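Local structure of beta-n-acetylhexosaminidase (Streptococcus pneumoniae, 4AZI) at residues 271-285 with 321-335. The protein is a family 20 glycoside hydrolase module of the exo-beta-D-N-acetylglucosaminidase StrH, which probably removes terminal beta-linked N-acetylglucosamine from glycans. The protein carries 2 engineered substitutions. Residues are numbered along the deposited sequence; the frame is centred on the assembly and turned at random.
Sequences KFLNTNGDWYYILGQ and TVGSMLSIWADRPSA. With OAN (O-(2-acetamido-2-deoxy D-glucopyranosylidene) amino-N-phenylcarbamate), chain C.
Trp-329 turns the edge of its five-membered ring onto a face of Tyr-280, edge-to-face with planes at 66°. NE1 of Trp-329 stands 3.1 Å above the plane of the Tyr-280 ring, over its centre. CA of Gly-277 covers the opposite face, and water 1 lies at the edge. One face of the Trp-329 indole carries the sugar ring of the bound inhibitor, whose CAE lies 3.6 Å above the plane, offset toward the rim. The Trp-279 ring takes Asn-276 CB on one face, and Met-325 O lies at its edge. Trp-279 NE1 is hydrogen-bonded to Asn-300 O.

Tyr-280 OH donates to the acetamido oxygen OAN of the inhibitor at 2.6 Å. Asp-331 grips the sugar with both carboxylate oxygens, OD1 taking OAK at 2.6 Å and OD2 taking OAM.

Water 1 joins the chains where the direct backbone pairing is interrupted, donating to Asn-276 O and Met-325 O and accepting from Ser-327 OG. Parallel pairing resumes beyond it, where Trp-329 N donates to Tyr-281 O at 2.8 Å. Arg-332 bends at chi3 (-63°), which brings NH2 to Gln-285 OE1 at 2.7 Å, a hydrogen bond in the carbonyl plane but with a bent N-H angle of 135°. Leu-283 CD2 meets Ile-328 CG2 at 3.6 Å, against helix 339-352, where both residues touch Ile-342.

Strands 271-282 and 321-329 are the last two of the eight-stranded TIM barrel, linked by helix 294-303 in a beta-alpha-beta unit. Their C-terminal ends and the loops after them supply Tyr-280, Ile-282, Trp-329 and Asp-331 to the sugar pocket, as usual in TIM-barrel enzymes.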
ATOM      1  N   LYS A 271       5.235  -4.214 -14.985  1.00 13.85           N
ATOM      2  CA  LYS A 271       5.752  -2.934 -14.502  1.00 13.79           C
ATOM      3  C   LYS A 271       5.820  -2.967 -12.982  1.00 13.03           C
ATOM      4  O   LYS A 271       5.026  -3.654 -12.350  1.00 12.77           O
ATOM      5  CB  LYS A 271       4.855  -1.791 -14.961  1.00 15.01           C
ATOM      6  CG  LYS A 271       4.870  -1.588 -16.466  1.00 16.42           C
ATOM      7  CD  LYS A 271       3.478  -1.342 -17.004  1.00 17.71           C
ATOM      8  CE  LYS A 271       3.106   0.135 -16.965  1.00 18.07           C
ATOM      9  NZ  LYS A 271       3.723   0.926 -18.068  1.00 19.68           N
ATOM     10  N   PHE A 272       6.764  -2.223 -12.410  1.00 12.00           N
ATOM     11  CA  PHE A 272       7.081  -2.349 -10.992  1.00 11.32           C
ATOM     12  C   PHE A 272       6.813  -1.081 -10.216  1.00 10.66           C
ATOM     13  O   PHE A 272       7.076   0.009 -10.711  1.00 11.03           O
ATOM     14  CB  PHE A 272       8.569  -2.721 -10.797  1.00 11.66           C
ATOM     15  CG  PHE A 272       8.965  -4.029 -11.425  1.00 12.11           C
ATOM     16  CD1 PHE A 272       8.536  -5.235 -10.884  1.00 11.80           C
ATOM     17  CD2 PHE A 272       9.791  -4.055 -12.542  1.00 11.94           C
ATOM     18  CE1 PHE A 272       8.908  -6.441 -11.444  1.00 12.22           C
ATOM     19  CE2 PHE A 272      10.166  -5.261 -13.110  1.00 12.38           C
ATOM     20  CZ  PHE A 272       9.723  -6.458 -12.559  1.00 12.10           C
ATOM     21  N   LEU A 273       6.294  -1.237  -9.003  1.00  9.63           N
ATOM     22  CA  LEU A 273       6.405  -0.214  -7.978  1.00  8.99           C
ATOM     23  C   LEU A 273       7.521  -0.694  -7.045  1.00  8.66           C
ATOM     24  O   LEU A 273       7.369  -1.729  -6.379  1.00  8.21           O
ATOM     25  CB  LEU A 273       5.088  -0.019  -7.219  1.00  8.66           C
ATOM     26  CG  LEU A 273       5.131   0.994  -6.046  1.00  8.99           C
ATOM     27  CD1 LEU A 273       5.524   2.395  -6.515  1.00  8.95           C
ATOM     28  CD2 LEU A 273       3.815   1.035  -5.279  1.00  8.42           C
ATOM     29  N   ASN A 274       8.649   0.029  -7.054  1.00  8.18           N
ATOM     30  CA  ASN A 274       9.863  -0.372  -6.315  1.00  8.16           C
ATOM     31  C   ASN A 274       9.669  -0.253  -4.804  1.00  8.14           C
ATOM     32  O   ASN A 274       9.805   0.822  -4.230  1.00  8.10           O
ATOM     33  CB  ASN A 274      11.080   0.440  -6.791  1.00  7.94           C
ATOM     34  CG  ASN A 274      12.389   0.022  -6.120  1.00  8.05           C
ATOM     35  OD1 ASN A 274      12.468  -0.997  -5.427  1.00  8.07           O
ATOM     36  ND2 ASN A 274      13.430   0.819  -6.335  1.00  7.61           N
ATOM     37  N   THR A 275       9.364  -1.385  -4.182  1.00  8.11           N
ATOM     38  CA  THR A 275       8.971  -1.457  -2.788  1.00  8.19           C
ATOM     39  C   THR A 275      10.069  -2.164  -1.998  1.00  8.31           C
ATOM     40  O   THR A 275       9.815  -3.105  -1.242  1.00  8.16           O
ATOM     41  CB  THR A 275       7.633  -2.209  -2.683  1.00  8.15           C
ATOM     42  OG1 THR A 275       6.700  -1.601  -3.588  1.00  8.43           O
ATOM     43  CG2 THR A 275       7.055  -2.170  -1.268  1.00  8.41           C
ATOM     44  N   ASN A 276      11.300  -1.690  -2.183  1.00  8.49           N
ATOM     45  CA  ASN A 276      12.483  -2.400  -1.699  1.00  8.86           C
ATOM     46  C   ASN A 276      12.436  -2.686  -0.218  1.00  8.94           C
ATOM     47  O   ASN A 276      12.232  -1.774   0.574  1.00  9.01           O
ATOM     48  CB  ASN A 276      13.739  -1.600  -2.019  1.00  8.91           C
ATOM     49  CG  ASN A 276      14.947  -2.478  -2.191  1.00  8.77           C
ATOM     50  OD1 ASN A 276      15.170  -3.400  -1.415  1.00  8.80           O
ATOM     51  ND2 ASN A 276      15.728  -2.208  -3.229  1.00  9.23           N
ATOM     52  N   GLY A 277      12.604  -3.956   0.145  1.00  9.32           N
ATOM     53  CA  GLY A 277      12.742  -4.372   1.544  1.00  9.56           C
ATOM     54  C   GLY A 277      13.818  -3.591   2.293  1.00  9.90           C
ATOM     55  O   GLY A 277      13.783  -3.477   3.520  1.00 10.04           O
ATOM     56  N   ASP A 278      14.762  -3.028   1.547  1.00 10.31           N
ATOM     57  CA  ASP A 278      15.810  -2.178   2.122  1.00 10.79           C
ATOM     58  C   ASP A 278      15.226  -1.011   2.920  1.00 10.76           C
ATOM     59  O   ASP A 278      15.835  -0.534   3.873  1.00 10.93           O
ATOM     60  CB  ASP A 278      16.714  -1.637   1.002  1.00 10.89           C
ATOM     61  CG  ASP A 278      17.697  -2.674   0.477  1.00 11.23           C
ATOM     62  OD1 ASP A 278      17.738  -3.803   1.023  1.00 11.64           O
ATOM     63  OD2 ASP A 278      18.430  -2.359  -0.487  1.00 11.28           O
ATOM     64  N   TRP A 279      14.042  -0.553   2.517  1.00 11.23           N
ATOM     65  CA  TRP A 279      13.392   0.594   3.157  1.00 11.47           C
ATOM     66  C   TRP A 279      12.322   0.243   4.184  1.00 11.57           C
ATOM     67  O   TRP A 279      11.561   1.119   4.607  1.00 11.83           O
ATOM     68  CB  TRP A 279      12.844   1.556   2.088  1.00 11.44           C
ATOM     69  CG  TRP A 279      13.876   1.975   1.057  1.00 11.62           C
ATOM     70  CD1 TRP A 279      15.192   2.362   1.283  1.00 11.65           C
ATOM     71  CD2 TRP A 279      13.700   2.074  -0.402  1.00 11.55           C
ATOM     72  NE1 TRP A 279      15.826   2.664   0.101  1.00 11.97           N
ATOM     73  CE2 TRP A 279      14.989   2.517  -0.944  1.00 11.72           C
ATOM     74  CE3 TRP A 279      12.646   1.833  -1.281  1.00 11.58           C
ATOM     75  CZ2 TRP A 279      15.190   2.710  -2.311  1.00 11.74           C
ATOM     76  CZ3 TRP A 279      12.860   2.026  -2.654  1.00 11.64           C
ATOM     77  CH2 TRP A 279      14.100   2.465  -3.153  1.00 11.59           C
ATOM     78  N   TYR A 280      12.257  -1.023   4.602  1.00 11.39           N
ATOM     79  CA  TYR A 280      11.255  -1.482   5.581  1.00 11.51           C
ATOM     80  C   TYR A 280      11.601  -1.021   7.007  1.00 12.02           C
ATOM     81  O   TYR A 280      12.767  -1.052   7.400  1.00 12.37           O
ATOM     82  CB  TYR A 280      11.164  -3.014   5.577  1.00 11.08           C
ATOM     83  CG  TYR A 280      10.305  -3.642   4.490  1.00 10.92           C
ATOM     84  CD1 TYR A 280       9.821  -2.890   3.415  1.00 10.78           C
ATOM     85  CD2 TYR A 280       9.993  -5.000   4.532  1.00 10.72           C
ATOM     86  CE1 TYR A 280       9.040  -3.473   2.418  1.00 10.73           C
ATOM     87  CE2 TYR A 280       9.216  -5.589   3.544  1.00 10.65           C
ATOM     88  CZ  TYR A 280       8.730  -4.823   2.499  1.00 10.88           C
ATOM     89  OH  TYR A 280       7.947  -5.410   1.516  1.00 10.99           O
ATOM     90  N   TYR A 281      10.589  -0.611   7.769  1.00 12.33           N
ATOM     91  CA  TYR A 281      10.734  -0.386   9.217  1.00 12.72           C
ATOM     92  C   TYR A 281       9.556  -0.976   9.983  1.00 12.90           C
ATOM     93  O   TYR A 281       8.405  -0.667   9.677  1.00 12.83           O
ATOM     94  CB  TYR A 281      10.872   1.100   9.569  1.00 12.61           C
ATOM     95  CG  TYR A 281      10.846   1.357  11.073  1.00 12.80           C
ATOM     96  CD1 TYR A 281      11.771   0.736  11.924  1.00 12.92           C
ATOM     97  CD2 TYR A 281       9.886   2.199  11.647  1.00 12.84           C
ATOM     98  CE1 TYR A 281      11.743   0.952  13.295  1.00 13.15           C
ATOM     99  CE2 TYR A 281       9.854   2.426  13.022  1.00 13.03           C
ATOM    100  CZ  TYR A 281      10.789   1.800  13.841  1.00 12.99           C
ATOM    101  OH  TYR A 281      10.771   2.013  15.207  1.00 13.53           O
ATOM    102  N   ILE A 282       9.861  -1.821  10.971  1.00 13.10           N
ATOM    103  CA  ILE A 282       8.855  -2.401  11.863  1.00 13.38           C
ATOM    104  C   ILE A 282       8.844  -1.558  13.129  1.00 13.98           C
ATOM    105  O   ILE A 282       9.893  -1.371  13.757  1.00 13.82           O
ATOM    106  CB  ILE A 282       9.174  -3.883  12.209  1.00 13.47           C
ATOM    107  CG1 ILE A 282       9.113  -4.766  10.949  1.00 13.17           C
ATOM    108  CG2 ILE A 282       8.226  -4.418  13.277  1.00 12.89           C
ATOM    109  CD1 ILE A 282       9.840  -6.096  11.088  1.00 13.30           C
ATOM    110  N   LEU A 283       7.672  -1.038  13.494  1.00 14.16           N
ATOM    111  CA  LEU A 283       7.534  -0.213  14.698  1.00 14.76           C
ATOM    112  C   LEU A 283       8.171  -0.899  15.904  1.00 15.36           C
ATOM    113  O   LEU A 283       7.866  -2.060  16.202  1.00 15.38           O
ATOM    114  CB  LEU A 283       6.059   0.093  15.000  1.00 14.32           C
ATOM    115  CG  LEU A 283       5.153   0.751  13.951  1.00 14.36           C
ATOM    116  CD1 LEU A 283       3.792   1.063  14.570  1.00 14.00           C
ATOM    117  CD2 LEU A 283       5.769   2.010  13.355  1.00 14.03           C
ATOM    118  N   GLY A 284       9.071  -0.180  16.574  1.00 16.46           N
ATOM    119  CA  GLY A 284       9.743  -0.674  17.778  1.00 17.43           C
ATOM    120  C   GLY A 284      10.921  -1.608  17.551  1.00 18.43           C
ATOM    121  O   GLY A 284      11.551  -2.054  18.513  1.00 18.39           O
ATOM    122  N   GLN A 285      11.217  -1.910  16.287  1.00 18.66           N
ATOM    123  CA  GLN A 285      12.241  -2.897  15.940  1.00 20.02           C
ATOM    124  C   GLN A 285      13.648  -2.333  16.116  1.00 20.91           C
ATOM    125  O   GLN A 285      13.967  -1.246  15.628  1.00 20.70           O
ATOM    126  CB  GLN A 285      12.046  -3.415  14.502  1.00 19.74           C
ATOM    127  CG  GLN A 285      12.832  -4.673  14.154  1.00 19.56           C
ATOM    128  CD  GLN A 285      12.063  -5.952  14.431  1.00 20.16           C
ATOM    129  OE1 GLN A 285      11.182  -5.992  15.289  1.00 21.21           O
ATOM    130  NE2 GLN A 285      12.396  -7.010  13.702  1.00 19.62           N
ATOM    131  N   THR A 321      10.406   1.221 -13.626  1.00 15.81           N
ATOM    132  CA  THR A 321       9.580   1.286 -12.436  1.00 15.01           C
ATOM    133  C   THR A 321       8.659   2.471 -12.647  1.00 14.01           C
ATOM    134  O   THR A 321       8.988   3.368 -13.428  1.00 14.83           O
ATOM    135  CB  THR A 321      10.428   1.472 -11.166  1.00 14.78           C
ATOM    136  OG1 THR A 321      11.071   2.758 -11.186  1.00 14.76           O
ATOM    137  CG2 THR A 321      11.479   0.395 -11.086  1.00 14.35           C
ATOM    138  N   VAL A 322       7.493   2.451 -12.014  1.00 12.59           N
ATOM    139  CA  VAL A 322       6.591   3.616 -12.055  1.00 11.72           C
ATOM    140  C   VAL A 322       6.900   4.564 -10.887  1.00 11.37           C
ATOM    141  O   VAL A 322       6.354   5.669 -10.804  1.00 11.18           O
ATOM    142  CB  VAL A 322       5.095   3.212 -12.050  1.00 11.41           C
ATOM    143  CG1 VAL A 322       4.765   2.315 -13.237  1.00 11.22           C
ATOM    144  CG2 VAL A 322       4.703   2.549 -10.727  1.00 10.81           C
ATOM    145  N   GLY A 323       7.787   4.120  -9.996  1.00 10.93           N
ATOM    146  CA  GLY A 323       8.151   4.865  -8.797  1.00 10.49           C
ATOM    147  C   GLY A 323       8.569   3.942  -7.665  1.00 10.34           C
ATOM    148  O   GLY A 323       8.838   2.767  -7.889  1.00 10.07           O
ATOM    149  N   SER A 324       8.586   4.473  -6.444  1.00 10.12           N
ATOM    150  CA  SER A 324       9.102   3.749  -5.297  1.00 10.24           C
ATOM    151  C   SER A 324       8.260   3.956  -4.051  1.00 10.29           C
ATOM    152  O   SER A 324       7.614   5.000  -3.883  1.00 10.36           O
ATOM    153  CB  SER A 324      10.551   4.166  -5.013  1.00 10.32           C
ATOM    154  OG  SER A 324      11.428   3.661  -5.998  1.00 10.17           O
ATOM    155  N   MET A 325       8.289   2.954  -3.178  1.00 10.28           N
ATOM    156  CA  MET A 325       7.505   2.960  -1.955  1.00 10.29           C
ATOM    157  C   MET A 325       8.360   2.580  -0.740  1.00 10.21           C
ATOM    158  O   MET A 325       9.047   1.566  -0.753  1.00  9.99           O
ATOM    159  CB  MET A 325       6.325   1.997  -2.105  1.00 10.29           C
ATOM    160  CG  MET A 325       5.437   1.875  -0.875  1.00 10.25           C
ATOM    161  SD  MET A 325       3.755   1.377  -1.303  1.00 10.46           S
ATOM    162  CE  MET A 325       3.981  -0.353  -1.694  1.00 10.05           C
ATOM    163  N   LEU A 326       8.318   3.417   0.292  1.00 10.34           N
ATOM    164  CA  LEU A 326       8.938   3.114   1.582  1.00 10.51           C
ATOM    165  C   LEU A 326       7.847   2.617   2.542  1.00 10.24           C
ATOM    166  O   LEU A 326       6.744   3.177   2.581  1.00 10.12           O
ATOM    167  CB  LEU A 326       9.666   4.346   2.135  1.00 10.76           C
ATOM    168  CG  LEU A 326      10.420   4.221   3.462  1.00 11.16           C
ATOM    169  CD1 LEU A 326      11.751   4.956   3.397  1.00 11.48           C
ATOM    170  CD2 LEU A 326       9.570   4.739   4.614  1.00 11.36           C
ATOM    171  N   SER A 327       8.157   1.575   3.312  1.00 10.04           N
ATOM    172  CA  SER A 327       7.120   0.817   4.007  1.00 10.06           C
ATOM    173  C   SER A 327       7.285   0.719   5.521  1.00 10.25           C
ATOM    174  O   SER A 327       8.345   0.311   6.020  1.00 10.17           O
ATOM    175  CB  SER A 327       6.998  -0.588   3.426  1.00 10.09           C
ATOM    176  OG  SER A 327       6.952  -0.578   2.010  1.00 10.22           O
ATOM    177  N   ILE A 328       6.207   1.068   6.228  1.00 10.26           N
ATOM    178  CA  ILE A 328       6.145   1.024   7.691  1.00 10.39           C
ATOM    179  C   ILE A 328       5.248  -0.141   8.109  1.00 10.62           C
ATOM    180  O   ILE A 328       4.055  -0.143   7.813  1.00 10.75           O
ATOM    181  CB  ILE A 328       5.594   2.342   8.287  1.00 10.31           C
ATOM    182  CG1 ILE A 328       6.337   3.575   7.738  1.00 10.29           C
ATOM    183  CG2 ILE A 328       5.660   2.324   9.813  1.00 10.31           C
ATOM    184  CD1 ILE A 328       7.860   3.532   7.839  1.00 10.38           C
ATOM    185  N   TRP A 329       5.822  -1.138   8.774  1.00 11.10           N
ATOM    186  CA  TRP A 329       5.057  -2.340   9.126  1.00 11.55           C
ATOM    187  C   TRP A 329       4.772  -2.462  10.602  1.00 12.00           C
ATOM    188  O   TRP A 329       5.481  -1.889  11.432  1.00 12.54           O
ATOM    189  CB  TRP A 329       5.748  -3.594   8.610  1.00 11.19           C
ATOM    190  CG  TRP A 329       5.968  -3.628   7.111  1.00 10.94           C
ATOM    191  CD1 TRP A 329       7.137  -3.311   6.426  1.00 10.83           C
ATOM    192  CD2 TRP A 329       5.008  -4.027   6.061  1.00 11.03           C
ATOM    193  NE1 TRP A 329       6.976  -3.482   5.071  1.00 10.93           N
ATOM    194  CE2 TRP A 329       5.720  -3.898   4.784  1.00 10.83           C
ATOM    195  CE3 TRP A 329       3.676  -4.439   6.051  1.00 10.95           C
ATOM    196  CZ2 TRP A 329       5.114  -4.189   3.565  1.00 11.14           C
ATOM    197  CZ3 TRP A 329       3.073  -4.735   4.810  1.00 11.11           C
ATOM    198  CH2 TRP A 329       3.776  -4.615   3.602  1.00 11.02           C
ATOM    199  N   ALA A 330       3.728  -3.217  10.939  1.00 12.45           N
ATOM    200  CA  ALA A 330       3.296  -3.347  12.320  1.00 12.96           C
ATOM    201  C   ALA A 330       3.330  -4.772  12.880  1.00 13.56           C
ATOM    202  O   ALA A 330       2.468  -5.130  13.691  1.00 13.73           O
ATOM    203  CB  ALA A 330       1.913  -2.736  12.482  1.00 13.16           C
ATOM    204  N   ASP A 331       4.328  -5.564  12.479  1.00 13.89           N
ATOM    205  CA  ASP A 331       4.453  -6.984  12.887  1.00 14.86           C
ATOM    206  C   ASP A 331       4.139  -7.268  14.360  1.00 15.50           C
ATOM    207  O   ASP A 331       3.497  -8.262  14.689  1.00 15.41           O
ATOM    208  CB  ASP A 331       5.844  -7.529  12.539  1.00 15.12           C
ATOM    209  CG  ASP A 331       6.127  -7.514  11.040  1.00 15.13           C
ATOM    210  OD1 ASP A 331       5.731  -6.542  10.352  1.00 14.78           O
ATOM    211  OD2 ASP A 331       6.752  -8.473  10.545  1.00 15.08           O
ATOM    212  N   ARG A 332       4.611  -6.400  15.242  1.00 16.31           N
ATOM    213  CA  ARG A 332       4.194  -6.432  16.635  1.00 17.53           C
ATOM    214  C   ARG A 332       3.343  -5.184  16.873  1.00 17.12           C
ATOM    215  O   ARG A 332       3.872  -4.105  17.140  1.00 16.60           O
ATOM    216  CB  ARG A 332       5.419  -6.509  17.557  1.00 19.06           C
ATOM    217  CG  ARG A 332       6.205  -7.810  17.402  1.00 21.02           C
ATOM    218  CD  ARG A 332       7.603  -7.742  18.012  1.00 23.31           C
ATOM    219  NE  ARG A 332       8.432  -6.743  17.338  1.00 25.81           N
ATOM    220  CZ  ARG A 332       8.889  -5.624  17.903  1.00 27.52           C
ATOM    221  NH1 ARG A 332       8.628  -5.347  19.180  1.00 28.35           N
ATOM    222  NH2 ARG A 332       9.616  -4.780  17.185  1.00 28.11           N
ATOM    223  N   PRO A 333       2.008  -5.316  16.735  1.00 17.14           N
ATOM    224  CA  PRO A 333       1.186  -4.100  16.707  1.00 17.26           C
ATOM    225  C   PRO A 333       0.968  -3.456  18.078  1.00 17.75           C
ATOM    226  O   PRO A 333       0.435  -2.344  18.152  1.00 17.27           O
ATOM    227  CB  PRO A 333      -0.142  -4.568  16.099  1.00 17.08           C
ATOM    228  CG  PRO A 333      -0.091  -6.074  16.059  1.00 17.45           C
ATOM    229  CD  PRO A 333       1.195  -6.543  16.670  1.00 17.41           C
ATOM    230  N   SER A 334       1.377  -4.133  19.151  1.00 17.96           N
ATOM    231  CA  SER A 334       1.327  -3.514  20.479  1.00 18.90           C
ATOM    232  C   SER A 334       2.433  -2.474  20.658  1.00 19.18           C
ATOM    233  O   SER A 334       2.374  -1.658  21.582  1.00 19.21           O
ATOM    234  CB  SER A 334       1.377  -4.562  21.594  1.00 19.03           C
ATOM    235  OG  SER A 334       2.612  -5.240  21.584  1.00 19.83           O
ATOM    236  N   ALA A 335       3.425  -2.497  19.767  1.00 19.47           N
ATOM    237  CA  ALA A 335       4.512  -1.521  19.795  1.00 20.44           C
ATOM    238  C   ALA A 335       3.958  -0.123  19.578  1.00 20.76           C
ATOM    239  O   ALA A 335       3.016   0.068  18.807  1.00 20.37           O
ATOM    240  CB  ALA A 335       5.563  -1.847  18.748  1.00 20.31           C
TER
HETATM  241  CAH OAN C2038       5.170  -8.022   1.307  1.00 10.13           C
HETATM  242  CAG OAN C2038       5.803  -7.977   2.705  1.00 10.25           C
HETATM  243  OAN OAN C2038       6.684  -7.167   2.956  1.00 10.06           O
HETATM  244  NAI OAN C2038       5.334  -8.873   3.576  1.00 10.69           N
HETATM  245  CAB OAN C2038       5.784  -9.005   4.977  1.00 11.33           C
HETATM  246  CAC OAN C2038       5.039  -7.996   5.853  1.00 11.22           C
HETATM  247  OAJ OAN C2038       3.756  -8.530   6.205  1.00 11.11           O
HETATM  248  CAD OAN C2038       5.826  -7.674   7.115  1.00 11.61           C
HETATM  249  OAK OAN C2038       5.054  -6.757   7.878  1.00 11.78           O
HETATM  250  CAE OAN C2038       7.164  -7.026   6.728  1.00 11.69           C
HETATM  251  CAF OAN C2038       8.082  -6.695   7.909  1.00 12.02           C
HETATM  252  OAM OAN C2038       8.506  -7.895   8.563  1.00 12.22           O
HETATM  253  OAL OAN C2038       7.926  -7.827   5.785  1.00 11.82           O
HETATM  254  CAA OAN C2038       7.314  -8.852   5.117  1.00 11.89           C
HETATM  255  NAY OAN C2038       8.102  -9.744   4.555  1.00 13.01           N
HETATM  256  OAQ OAN C2038       9.441  -9.549   4.723  1.00 14.48           O
HETATM  257  CAP OAN C2038      10.179 -10.699   4.758  1.00 14.97           C
HETATM  258  OAR OAN C2038      11.407 -10.634   4.835  1.00 14.75           O
HETATM  259  NAO OAN C2038       9.497 -11.854   4.713  1.00 16.09           N
HETATM  260  CAS OAN C2038      10.042 -13.080   4.695  1.00 17.22           C
HETATM  261  CAT OAN C2038       9.633 -13.963   3.696  1.00 17.14           C
HETATM  262  CAU OAN C2038      10.161 -15.252   3.629  1.00 17.41           C
HETATM  263  CAV OAN C2038      11.109 -15.665   4.565  1.00 17.79           C
HETATM  264  CAW OAN C2038      11.525 -14.786   5.574  1.00 17.97           C
HETATM  265  CAX OAN C2038      10.992 -13.495   5.643  1.00 17.48           C
HETATM  266  O   HOH W   1       9.685  -0.397   1.057  1.00  7.50           O
HETATM  267  O   HOH W   2       5.550  -3.757  14.963  1.00 15.07           O